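Local coordinates for protein chitinase (Paenibacillus sp. FPU-7, PDB 5GZT) that probably cleaves chitin and chitodextrins at internal beta-1,4 linkages between N-acetylglucosamine units, using glycoside hydrolase family 18 catalytic domains, at residues A459-T462 against Y463-V467; V514-Y517 against L518-V522; P411-G414 against A415-V418; A609-I612 against K613-L617; Q507-V510 against D511-V514. All coordinates share one frame; numbering follows the deposited sequence.

Contact 1: A459-T462 against Y463-V467; sequences ASKT and YTDSV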
loop_
_atom_site.group_PDB
_atom_site.type_symbol
_atom_site.label_atom_id
_atom_site.label_comp_id
_atom_site.label_asym_id
_atom_site.label_seq_id
_atom_site.Cartn_x
_atom_site.Cartn_y
_atom_site.Cartn_z
ATOM N N ALA B 459 15.201 -1.004 -10.500
ATOM C CA ALA B 459 14.883 0.085 -11.399
ATOM C C ALA B 459 15.779 0.091 -12.621
ATOM O O ALA B 459 15.425 0.662 -13.662
ATOM C CB ALA B 459 14.903 1.437 -10.665
ATOM N N SER B 460 16.941 -0.506 -12.536
ATOM C CA SER B 460 17.903 -0.354 -13.648
ATOM C C SER B 460 17.531 -1.131 -14.937
ATOM O O SER B 460 16.784 -2.123 -14.915
ATOM C CB SER B 460 19.296 -0.790 -13.224
ATOM O OG SER B 460 19.325 -2.179 -12.844
ATOM N N LYS B 461 18.091 -0.668 -16.047
ATOM C CA LYS B 461 18.025 -1.433 -17.278
ATOM C C LYS B 461 18.714 -2.823 -17.089
ATOM O O LYS B 461 18.184 -3.801 -17.579
ATOM C CB LYS B 461 18.578 -0.653 -18.479
ATOM C CG LYS B 461 18.463 -1.524 -19.741
ATOM C CD LYS B 461 18.030 -0.825 -21.025
ATOM C CE LYS B 461 18.183 -1.761 -22.258
ATOM N NZ LYS B 461 19.621 -2.231 -22.430
ATOM N N THR B 462 19.819 -2.901 -16.328
ATOM C CA THR B 462 20.457 -4.187 -15.988
ATOM C C THR B 462 19.479 -5.159 -15.376
ATOM O O THR B 462 19.407 -6.337 -15.768
ATOM C CB THR B 462 21.618 -3.998 -15.030
ATOM O OG1 THR B 462 22.530 -3.045 -15.581
ATOM C CG2 THR B 462 22.356 -5.300 -14.786
ATOM N N TYR B 463 18.684 -4.681 -14.440
ATOM C CA TYR B 463 17.665 -5.536 -13.880
ATOM C C TYR B 463 16.619 -6.026 -14.921
ATOM O O TYR B 463 16.271 -7.180 -14.908
ATOM C CB TYR B 463 16.919 -4.856 -12.709
ATOM C CG TYR B 463 15.911 -5.778 -12.093
ATOM C CD1 TYR B 463 14.661 -5.842 -12.591
ATOM C CD2 TYR B 463 16.251 -6.659 -11.021
ATOM C CE1 TYR B 463 13.721 -6.745 -12.080
ATOM C CE2 TYR B 463 15.317 -7.557 -10.507
ATOM C CZ TYR B 463 14.062 -7.620 -11.059
ATOM O OH TYR B 463 13.041 -8.415 -10.559
ATOM N N THR B 464 16.050 -5.147 -15.730
ATOM C CA THR B 464 15.027 -5.532 -16.726
ATOM C C THR B 464 15.569 -6.575 -17.804
ATOM O O THR B 464 14.843 -7.469 -18.281
ATOM C CB THR B 464 14.434 -4.278 -17.421
ATOM O OG1 THR B 464 15.480 -3.453 -17.868
ATOM C CG2 THR B 464 13.582 -3.489 -16.433
ATOM N N ASP B 465 16.842 -6.394 -18.119
ATOM C CA ASP B 465 17.655 -7.284 -18.964
ATOM C C ASP B 465 17.937 -8.643 -18.325
ATOM O O ASP B 465 18.339 -9.546 -19.030
ATOM C CB ASP B 465 19.013 -6.647 -19.251
ATOM C CG ASP B 465 18.964 -5.573 -20.336
ATOM O OD1 ASP B 465 17.970 -5.396 -21.069
ATOM O OD2 ASP B 465 19.986 -4.913 -20.476
ATOM N N SER B 466 17.729 -8.779 -17.012
ATOM C CA SER B 466 18.053 -9.978 -16.263
ATOM C C SER B 466 16.831 -10.806 -15.919
ATOM O O SER B 466 16.970 -11.886 -15.334
ATOM C CB SER B 466 18.788 -9.591 -14.969
ATOM O OG SER B 466 20.006 -8.904 -15.267
ATOM N N VAL B 467 15.645 -10.342 -16.289
ATOM C CA VAL B 467 14.427 -11.062 -15.972
ATOM C C VAL B 467 13.507 -11.021 -17.194
ATOM O O VAL B 467 13.773 -10.286 -18.162
ATOM C CB VAL B 467 13.682 -10.507 -14.714
ATOM C CG1 VAL B 467 14.577 -10.454 -13.476
ATOM C CG2 VAL B 467 13.148 -9.115 -14.983
#
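Lys461, its chain bent at chi2 and chi4, runs obliquely across Asp465 and at about a right angle to Thr464. Its NZ meets Asp465 OD2 at 3.3 Å in a salt bridge whose hydrogen bond is weak. Thr464 turns its hydroxyl back to the lysine's own carbonyl: OG1 sits between the backbone N and the carbonyl carbon (chi1 50°) and reaches Lys461 O from the flank at 2.7 Å. The same oxygen also accepts from Asp465 N at 3.0 Å, so two donors grip it. Ser466 OG, four residues on from Thr462, donates to Thr462 O at 2.7 Å. At the start of the helix Ser460 is the N-cap: its OG accepts from Tyr463 N at 3.0 Å and lies against Tyr463 CB. The Tyr463 ring swings the other way, into the protein interior. There it packs on Ile455 and Ala457 of strand 452-457, on Phe429 of helix 425-447 and on Tyr517 of helix 510-519, wedging the short helix 461-464 between a barrel strand and two longer helices.

Contact 2: V514-Y517 against L518-V522; sequences VKLY and LNNGV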
loop_
_atom_site.group_PDB
_atom_site.type_symbol
_atom_site.label_atom_id
_atom_site.label_comp_id
_atom_site.label_asym_id
_atom_site.label_seq_id
_atom_site.Cartn_x
_atom_site.Cartn_y
_atom_site.Cartn_z
ATOM N N VAL B 514 9.196 3.792 -14.669
ATOM C CA VAL B 514 7.902 3.391 -15.070
ATOM C C VAL B 514 7.862 3.321 -16.604
ATOM O O VAL B 514 7.254 2.391 -17.141
ATOM C CB VAL B 514 6.816 4.324 -14.548
ATOM C CG1 VAL B 514 5.482 4.057 -15.236
ATOM C CG2 VAL B 514 6.674 4.174 -13.000
ATOM N N LYS B 515 8.568 4.225 -17.284
ATOM C CA LYS B 515 8.570 4.256 -18.743
ATOM C C LYS B 515 9.331 2.988 -19.236
ATOM O O LYS B 515 8.911 2.390 -20.199
ATOM C CB LYS B 515 9.203 5.506 -19.271
ATOM C CG LYS B 515 8.282 6.699 -19.205
ATOM C CD LYS B 515 9.066 7.985 -19.554
ATOM C CE LYS B 515 8.085 9.119 -19.609
ATOM N NZ LYS B 515 8.556 10.518 -19.628
ATOM N N LEU B 516 10.412 2.606 -18.561
ATOM C CA LEU B 516 11.159 1.410 -18.899
ATOM C C LEU B 516 10.302 0.169 -18.766
ATOM O O LEU B 516 10.260 -0.675 -19.678
ATOM C CB LEU B 516 12.455 1.277 -18.094
ATOM C CG LEU B 516 13.221 -0.050 -18.108
ATOM C CD1 LEU B 516 13.988 -0.251 -19.457
ATOM C CD2 LEU B 516 14.194 -0.075 -16.946
ATOM N N TYR B 517 9.584 0.062 -17.680
ATOM C CA TYR B 517 8.747 -1.073 -17.433
ATOM C C TYR B 517 7.571 -1.135 -18.435
ATOM O O TYR B 517 7.337 -2.213 -19.053
ATOM C CB TYR B 517 8.278 -1.171 -15.970
ATOM C CG TYR B 517 9.292 -1.834 -15.088
ATOM C CD1 TYR B 517 10.495 -1.206 -14.777
ATOM C CD2 TYR B 517 9.104 -3.141 -14.646
ATOM C CE1 TYR B 517 11.491 -1.857 -14.086
ATOM C CE2 TYR B 517 10.079 -3.777 -13.954
ATOM C CZ TYR B 517 11.258 -3.139 -13.663
ATOM O OH TYR B 517 12.200 -3.823 -12.879
ATOM N N LEU B 518 6.871 -0.011 -18.632
ATOM C CA LEU B 518 5.766 0.021 -19.595
ATOM C C LEU B 518 6.273 -0.342 -21.026
ATOM O O LEU B 518 5.627 -1.056 -21.738
ATOM C CB LEU B 518 5.088 1.358 -19.640
ATOM C CG LEU B 518 4.330 1.896 -18.430
ATOM C CD1 LEU B 518 3.926 3.329 -18.715
ATOM C CD2 LEU B 518 3.099 1.084 -18.130
ATOM N N ASN B 519 7.449 0.122 -21.366
ATOM C CA ASN B 519 8.076 -0.165 -22.624
ATOM C C ASN B 519 8.460 -1.627 -22.832
ATOM O O ASN B 519 8.703 -2.021 -23.976
ATOM C CB ASN B 519 9.330 0.710 -22.789
ATOM C CG ASN B 519 8.989 2.160 -23.262
ATOM O OD1 ASN B 519 7.867 2.436 -23.713
ATOM N ND2 ASN B 519 9.962 3.087 -23.151
ATOM N N ASN B 520 8.557 -2.402 -21.761
ATOM C CA ASN B 520 8.769 -3.838 -21.853
ATOM C C ASN B 520 7.470 -4.657 -21.754
ATOM O O ASN B 520 7.500 -5.855 -21.595
ATOM C CB ASN B 520 9.768 -4.254 -20.786
ATOM C CG ASN B 520 11.182 -3.978 -21.188
ATOM O OD1 ASN B 520 11.756 -4.735 -21.959
ATOM N ND2 ASN B 520 11.775 -2.894 -20.666
ATOM N N GLY B 521 6.315 -4.033 -21.836
ATOM C CA GLY B 521 5.089 -4.784 -21.799
ATOM C C GLY B 521 4.424 -4.891 -20.472
ATOM O O GLY B 521 3.317 -5.430 -20.422
ATOM N N VAL B 522 5.034 -4.414 -19.367
ATOM C CA VAL B 522 4.334 -4.598 -18.101
ATOM C C VAL B 522 3.167 -3.613 -18.061
ATOM O O VAL B 522 3.351 -2.448 -18.365
ATOM C CB VAL B 522 5.258 -4.447 -16.887
ATOM C CG1 VAL B 522 4.527 -4.757 -15.609
ATOM C CG2 VAL B 522 6.551 -5.263 -17.084
#
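Val514 and Leu518 lie side by side one helical turn apart, CG1 of the valine 3.9 Å from CD1 of the leucine, and Leu518 N bonds Val514 O. The tight part lies on the inner side, round Tyr517. Its ring runs alongside Val522, whose CG2 approaches CD2 obliquely at 4.1 Å; Leu469, Leu481 and Leu527 pack against the tyrosine, and its OH is hydrogen-bonded to Gly458 O. Tyr517 O is held by two amides from opposite faces of its plane, Asn520 N at 3.0 Å and Val522 N at 3.2 Å. The outer side is looser: Lys515 and Asn519 face solvent, the lysine amine paired with Asp511 a turn back. Asn520 turns its amide back to the helix, and ND2 donates to Leu516 O at 2.9 Å from above the carbonyl plane, brushing Leu516 CD1 on the way. With an alanine at this position, Leu516 O would probably be left with little more than the weak bond from Asn520 N, and Leu516 CD1 would lose a packing contact. Gly521, at positive phi, then turns the chain: Val522 N to Tyr517 O and Gly521 N to Leu518 O together make the Schellman motif that ends helix 510-519.

Contact 3: P411-G414 against A415-V418; sequences PVYG and AWGV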
loop_
_atom_site.group_PDB
_atom_site.type_symbol
_atom_site.label_atom_id
_atom_site.label_comp_id
_atom_site.label_asym_id
_atom_site.label_seq_id
_atom_site.Cartn_x
_atom_site.Cartn_y
_atom_site.Cartn_z
ATOM N N PRO B 411 18.647 -11.353 -9.722
ATOM C CA PRO B 411 18.995 -12.357 -10.757
ATOM C C PRO B 411 20.189 -11.980 -11.628
ATOM O O PRO B 411 20.331 -10.834 -12.018
ATOM C CB PRO B 411 17.718 -12.448 -11.596
ATOM C CG PRO B 411 16.670 -12.174 -10.620
ATOM C CD PRO B 411 17.212 -11.094 -9.706
ATOM N N VAL B 412 21.080 -12.956 -11.865
ATOM C CA VAL B 412 22.070 -12.927 -12.944
ATOM C C VAL B 412 23.324 -12.212 -12.521
ATOM O O VAL B 412 24.395 -12.827 -12.428
ATOM C CB VAL B 412 21.569 -12.363 -14.301
ATOM C CG1 VAL B 412 22.694 -12.362 -15.323
ATOM C CG2 VAL B 412 20.402 -13.172 -14.833
ATOM N N TYR B 413 23.186 -10.924 -12.232
ATOM C CA TYR B 413 24.323 -10.108 -11.817
ATOM C C TYR B 413 24.537 -10.124 -10.272
ATOM O O TYR B 413 25.598 -9.771 -9.782
ATOM C CB TYR B 413 24.223 -8.691 -12.430
ATOM C CG TYR B 413 23.033 -7.798 -11.998
ATOM C CD1 TYR B 413 21.751 -8.013 -12.491
ATOM C CD2 TYR B 413 23.226 -6.705 -11.149
ATOM C CE1 TYR B 413 20.694 -7.196 -12.134
ATOM C CE2 TYR B 413 22.168 -5.888 -10.780
ATOM C CZ TYR B 413 20.907 -6.131 -11.279
ATOM O OH TYR B 413 19.852 -5.340 -10.919
ATOM N N GLY B 414 23.546 -10.578 -9.522
ATOM C CA GLY B 414 23.628 -10.668 -8.049
ATOM C C GLY B 414 24.045 -9.357 -7.383
ATOM O O GLY B 414 24.783 -9.380 -6.401
ATOM N N ALA B 415 23.602 -8.227 -7.938
ATOM C CA ALA B 415 24.011 -6.893 -7.474
ATOM C C ALA B 415 25.514 -6.795 -7.482
ATOM O O ALA B 415 26.093 -6.224 -6.575
ATOM C CB ALA B 415 23.454 -6.603 -6.077
ATOM N N TRP B 416 26.120 -7.421 -8.494
ATOM C CA TRP B 416 27.570 -7.470 -8.728
ATOM C C TRP B 416 28.413 -8.105 -7.625
ATOM O O TRP B 416 29.316 -7.473 -7.109
ATOM C CB TRP B 416 28.069 -6.061 -9.126
ATOM C CG TRP B 416 27.167 -5.414 -10.181
ATOM C CD1 TRP B 416 26.325 -4.336 -10.013
ATOM C CD2 TRP B 416 26.990 -5.849 -11.531
ATOM N NE1 TRP B 416 25.646 -4.066 -11.185
ATOM C CE2 TRP B 416 26.037 -4.978 -12.134
ATOM C CE3 TRP B 416 27.543 -6.900 -12.298
ATOM C CZ2 TRP B 416 25.633 -5.119 -13.478
ATOM C CZ3 TRP B 416 27.136 -7.044 -13.639
ATOM C CH2 TRP B 416 26.183 -6.157 -14.209
ATOM N N GLY B 417 28.139 -9.372 -7.281
ATOM C CA GLY B 417 28.931 -10.111 -6.283
ATOM C C GLY B 417 28.448 -10.121 -4.832
ATOM O O GLY B 417 28.952 -10.890 -4.005
ATOM N N VAL B 418 27.425 -9.325 -4.536
ATOM C CA VAL B 418 26.836 -9.252 -3.204
ATOM C C VAL B 418 26.182 -10.576 -2.832
ATOM O O VAL B 418 26.265 -11.037 -1.665
ATOM C CB VAL B 418 25.799 -8.102 -3.134
ATOM C CG1 VAL B 418 25.011 -8.126 -1.826
ATOM C CG2 VAL B 418 26.493 -6.763 -3.356
HETATM O O HOH W 1 27.031 -12.025 -8.304
#
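Tyr413 O takes two partners: Trp416 N at 2.7 Å, through a weak, bent bond, and a water at 3.1 Å that donates to it and accepts, weakly, from Gly417 N. The water thus bridges the two ends of a turn whose direct bonds are poor; Val418 N to Gly414 O, at 3.2 Å, is weak as well. Gly414, Ala415, Trp416 and Gly417 all have positive phi, so this short helical turn is left-handed. At its end Gly417 has backbone angles that would press a side chain against the carbonyl of Trp416.

The side chains add a contact of their own. The indole of Trp416 folds back over Tyr413, and its six-membered ring covers the tyrosine's CB in a CH-pi contact, CB lying 3.6 Å from the ring centroid and only 13° off the normal. Beside it, Tyr413 CD2 sits over the same face toward the rim, 3.4 Å from Trp416 CE2. The two rings meet obliquely, with planes at 43° and centroids 4.9 Å apart. Tyr413 reaches this place with CG in the crowded position between backbone N and carbonyl carbon (chi1 64°), which tucks its ring beside Ala415 N.

The turn lies in the segment that follows strand 403-407 of the barrel. The Tyr413 ring meets Tyr410 with planes nearly parallel and packs on Tyr463 of helix 461-464, Trp416 leans on Thr462 of that helix, and Val412 N is tied to Asp425 of helix 425-447.

Contact 4: A609-I612 against K613-L617; sequences AEYI and KQNNL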
loop_
_atom_site.group_PDB
_atom_site.type_symbol
_atom_site.label_atom_id
_atom_site.label_comp_id
_atom_site.label_asym_id
_atom_site.label_seq_id
_atom_site.Cartn_x
_atom_site.Cartn_y
_atom_site.Cartn_z
ATOM N N ALA B 609 2.287 10.416 -5.468
ATOM C CA ALA B 609 0.916 10.001 -5.465
ATOM C C ALA B 609 0.159 10.537 -6.714
ATOM O O ALA B 609 -0.639 9.778 -7.342
ATOM C CB ALA B 609 0.203 10.460 -4.176
ATOM N N GLU B 610 0.355 11.799 -7.062
ATOM C CA GLU B 610 -0.260 12.334 -8.235
ATOM C C GLU B 610 0.276 11.661 -9.531
ATOM O O GLU B 610 -0.482 11.412 -10.468
ATOM C CB GLU B 610 -0.251 13.860 -8.272
ATOM C CG GLU B 610 -0.922 14.564 -7.089
ATOM C CD GLU B 610 -2.440 14.240 -6.886
ATOM O OE1 GLU B 610 -3.105 13.871 -7.875
ATOM O OE2 GLU B 610 -2.985 14.337 -5.733
ATOM N N TYR B 611 1.534 11.291 -9.588
ATOM C CA TYR B 611 2.015 10.574 -10.741
ATOM C C TYR B 611 1.304 9.215 -10.899
ATOM O O TYR B 611 0.933 8.845 -11.979
ATOM C CB TYR B 611 3.500 10.377 -10.635
ATOM C CG TYR B 611 4.154 9.731 -11.796
ATOM C CD1 TYR B 611 4.234 8.352 -11.901
ATOM C CD2 TYR B 611 4.669 10.486 -12.830
ATOM C CE1 TYR B 611 4.848 7.763 -13.005
ATOM C CE2 TYR B 611 5.325 9.914 -13.882
ATOM C CZ TYR B 611 5.339 8.530 -14.001
ATOM O OH TYR B 611 5.982 7.927 -15.064
ATOM N N ILE B 612 1.132 8.524 -9.795
ATOM C CA ILE B 612 0.509 7.246 -9.740
ATOM C C ILE B 612 -0.918 7.386 -10.266
ATOM O O ILE B 612 -1.333 6.631 -11.153
ATOM C CB ILE B 612 0.471 6.712 -8.284
ATOM C CG1 ILE B 612 1.879 6.120 -7.881
ATOM C CG2 ILE B 612 -0.672 5.653 -8.121
ATOM C CD1 ILE B 612 2.065 6.112 -6.380
ATOM N N LYS B 613 -1.668 8.333 -9.739
ATOM C CA LYS B 613 -3.055 8.521 -10.196
ATOM C C LYS B 613 -3.136 8.914 -11.650
ATOM O O LYS B 613 -4.020 8.365 -12.366
ATOM C CB LYS B 613 -3.793 9.537 -9.363
ATOM C CG LYS B 613 -3.787 9.149 -7.905
ATOM C CD LYS B 613 -4.915 9.737 -7.092
ATOM C CE LYS B 613 -4.796 11.214 -6.927
ATOM N NZ LYS B 613 -6.165 11.745 -6.589
ATOM N N GLN B 614 -2.244 9.817 -12.079
ATOM C CA GLN B 614 -2.191 10.297 -13.458
ATOM C C GLN B 614 -1.891 9.165 -14.425
ATOM O O GLN B 614 -2.370 9.228 -15.556
ATOM C CB GLN B 614 -1.153 11.431 -13.712
ATOM C CG GLN B 614 -1.580 12.767 -13.065
ATOM C CD GLN B 614 -0.505 13.879 -13.077
ATOM O OE1 GLN B 614 -0.602 14.898 -12.329
ATOM N NE2 GLN B 614 0.520 13.696 -13.906
ATOM N N ASN B 615 -1.046 8.206 -14.064
ATOM C CA ASN B 615 -0.733 7.099 -14.990
ATOM C C ASN B 615 -1.482 5.810 -14.720
ATOM O O ASN B 615 -1.089 4.773 -15.214
ATOM C CB ASN B 615 0.717 6.881 -15.005
ATOM C CG ASN B 615 1.417 8.050 -15.532
ATOM O OD1 ASN B 615 1.509 8.179 -16.725
ATOM N ND2 ASN B 615 1.884 8.961 -14.657
ATOM N N ASN B 616 -2.513 5.881 -13.886
ATOM C CA ASN B 616 -3.298 4.754 -13.503
ATOM C C ASN B 616 -2.441 3.557 -13.105
ATOM O O ASN B 616 -2.682 2.422 -13.513
ATOM C CB ASN B 616 -4.332 4.438 -14.601
ATOM C CG ASN B 616 -5.293 5.561 -14.752
ATOM O OD1 ASN B 616 -6.098 5.882 -13.867
ATOM N ND2 ASN B 616 -5.189 6.204 -15.845
ATOM N N LEU B 617 -1.504 3.837 -12.189
ATOM C CA LEU B 617 -0.662 2.781 -11.611
ATOM C C LEU B 617 -1.354 2.137 -10.442
ATOM O O LEU B 617 -2.430 2.553 -9.981
ATOM C CB LEU B 617 0.742 3.370 -11.301
ATOM C CG LEU B 617 1.380 4.093 -12.459
ATOM C CD1 LEU B 617 2.713 4.770 -12.140
ATOM C CD2 LEU B 617 1.619 3.128 -13.585
HETATM O O HOH W 2 -2.772 14.085 -10.551
HETATM O O HOH W 3 -5.134 13.558 -4.664
HETATM O O HOH W 4 4.582 6.859 -17.276
#
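A Schellman motif ends helix 602-614 here, with Asn616 at positive phi turning the chain: Leu617 N bonds Ile612 O at 3.0 Å, and Asn616 N closes the inner loop on Lys613 O. Just before it, Asn615 grips Tyr611 O twice, through its backbone N at 2.9 Å and through ND2 at 2.8 Å, the two arriving from opposite faces of the carbonyl plane. The same ND2 hangs 3.4 Å above the centre of the Tyr611 ring, with ring and amide planes 40° apart. Tyr611 has CG anti to the backbone N (chi1 -176°), which brings one ring face under the Asn615 amide. Leu617 CD1 then meets the ring obliquely, 3.8 Å from CE1, while the phenol OH bonds Asp511 and takes a water that also reaches Asn615 OD1 weakly. Replacing Tyr611 with an alanine would probably open a gap beside Leu617 CD1, take the aromatic cover from the Asn615 amide and leave Asp511 without its phenol partner. On another side of the helix Glu610 and Lys613 lie side by side, OE1 to NZ being a long salt bridge of 3.9 Å; one water joins OE2 to NZ and another joins OE1 to Gln614 OE1. With Arg641 also bound to its OE2, the Glu610 carboxylate sits among positive groups that would probably favour its charged form.

Contact 5: Q507-V510 against D511-V514; sequences QLSV and DSTV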
loop_
_atom_site.group_PDB
_atom_site.type_symbol
_atom_site.label_atom_id
_atom_site.label_comp_id
_atom_site.label_asym_id
_atom_site.label_seq_id
_atom_site.Cartn_x
_atom_site.Cartn_y
_atom_site.Cartn_z
ATOM N N GLN B 507 19.734 11.745 -14.982
ATOM C CA GLN B 507 19.075 11.486 -13.699
ATOM C C GLN B 507 17.929 10.533 -13.885
ATOM O O GLN B 507 16.919 10.843 -14.529
ATOM C CB GLN B 507 18.537 12.792 -13.120
ATOM C CG GLN B 507 18.032 12.670 -11.700
ATOM C CD GLN B 507 16.766 13.465 -11.543
ATOM O OE1 GLN B 507 16.750 14.631 -11.844
ATOM N NE2 GLN B 507 15.698 12.814 -11.245
ATOM N N LEU B 508 18.009 9.384 -13.219
ATOM C CA LEU B 508 16.922 8.456 -13.142
ATOM C C LEU B 508 15.839 8.926 -12.169
ATOM O O LEU B 508 16.132 9.657 -11.224
ATOM C CB LEU B 508 17.477 7.104 -12.668
ATOM C CG LEU B 508 18.075 6.050 -13.595
ATOM C CD1 LEU B 508 18.460 6.595 -14.954
ATOM C CD2 LEU B 508 19.145 5.207 -12.909
ATOM N N SER B 509 14.650 8.360 -12.322
ATOM C CA SER B 509 13.516 8.798 -11.602
ATOM C C SER B 509 12.487 7.692 -11.566
ATOM O O SER B 509 12.673 6.651 -12.256
ATOM C CB SER B 509 12.971 10.012 -12.309
ATOM O OG SER B 509 12.596 9.777 -13.669
ATOM N N VAL B 510 11.395 7.909 -10.802
ATOM C CA VAL B 510 10.196 7.129 -10.899
ATOM C C VAL B 510 9.760 7.135 -12.397
ATOM O O VAL B 510 9.450 6.117 -12.962
ATOM C CB VAL B 510 9.077 7.710 -10.066
ATOM C CG1 VAL B 510 7.730 7.084 -10.359
ATOM C CG2 VAL B 510 9.391 7.562 -8.581
ATOM N N ASP B 511 9.688 8.295 -13.015
ATOM C CA ASP B 511 9.147 8.385 -14.397
ATOM C C ASP B 511 10.028 7.557 -15.396
ATOM O O ASP B 511 9.506 6.742 -16.142
ATOM C CB ASP B 511 9.123 9.810 -14.787
ATOM C CG ASP B 511 8.475 10.058 -16.156
ATOM O OD1 ASP B 511 7.380 9.542 -16.414
ATOM O OD2 ASP B 511 9.128 10.820 -16.934
ATOM N N SER B 512 11.332 7.713 -15.347
ATOM C CA SER B 512 12.215 6.907 -16.192
ATOM C C SER B 512 12.002 5.428 -15.972
ATOM O O SER B 512 11.981 4.680 -16.955
ATOM C CB SER B 512 13.689 7.307 -16.082
ATOM O OG SER B 512 14.283 6.861 -14.853
ATOM N N THR B 513 11.778 5.006 -14.729
ATOM C CA THR B 513 11.581 3.604 -14.438
ATOM C C THR B 513 10.255 3.058 -14.925
ATOM O O THR B 513 10.173 1.946 -15.510
ATOM C CB THR B 513 11.750 3.315 -12.939
ATOM O OG1 THR B 513 13.031 3.825 -12.545
ATOM C CG2 THR B 513 11.731 1.857 -12.642
ATOM N N VAL B 514 9.196 3.792 -14.669
ATOM C CA VAL B 514 7.902 3.391 -15.070
ATOM C C VAL B 514 7.862 3.321 -16.604
ATOM O O VAL B 514 7.254 2.391 -17.141
ATOM C CB VAL B 514 6.816 4.324 -14.548
ATOM C CG1 VAL B 514 5.482 4.057 -15.236
ATOM C CG2 VAL B 514 6.674 4.174 -13.000
#
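The chain arrives at Ser509 in an extended conformation and enters helical angles at Val510, so that Ser509 is the N-cap of helix 510-519. It forms a capping box with Ser512: OG of Ser509 accepts from Ser512 N at 2.9 Å, almost straight (174°), and Ser512 OG accepts in return from Ser509 N at 3.0 Å. Both hydroxyls are folded in between their own backbone N and carbonyl carbon (chi1 59° and 75°), which brings each against the backbone of the other serine. Ser509 OG also bonds Ser502 OG. Ser509 O is held by a single residue from both faces of its carbonyl plane: Thr513 OG1 at 2.9 Å and Thr513 N at 3.1 Å. The first turn is thus closed by side chains as well as amides. Leu508 CB passes 3.9 Å from Ser512 OG. Along the inner side Val510 and Val514 point the same way, CG1 of the first 4.1 Å from CG2 of the second, alongside a backbone bond from Val514 N to Val510 O. These valines touch Val529 of strand 527-532 and Tyr611 of helix 602-614. Thr513 packs on Ala459 and Thr483 in loops, and backbone hydrogen bonds link Val510 with Ala499 and Asp511 with Val500, tying the helix start to the preceding loop.

Overall arrangement
Along the chain the order is contact 3, 1, 5, 2, 4, all within the first of the two family 18 (TIM-barrel clan) ranges. Contacts 5 and 2 are the start and end of one helix, 510-519, sharing Val514, with centres 11 Å apart. The centre of contact 1 lies about 11 Å from the centres of contacts 2 and 3, and it touches both, bridging the loop after strand 403-407 to that helix. Contact 4, 14 to 15 Å from contacts 5 and 2 between centres, packs on helix 510-519 through Tyr611 and Leu617. Helix 510-519 is thus the shared element, with the short helix 461-464 against one part of it and helix 602-614 against another.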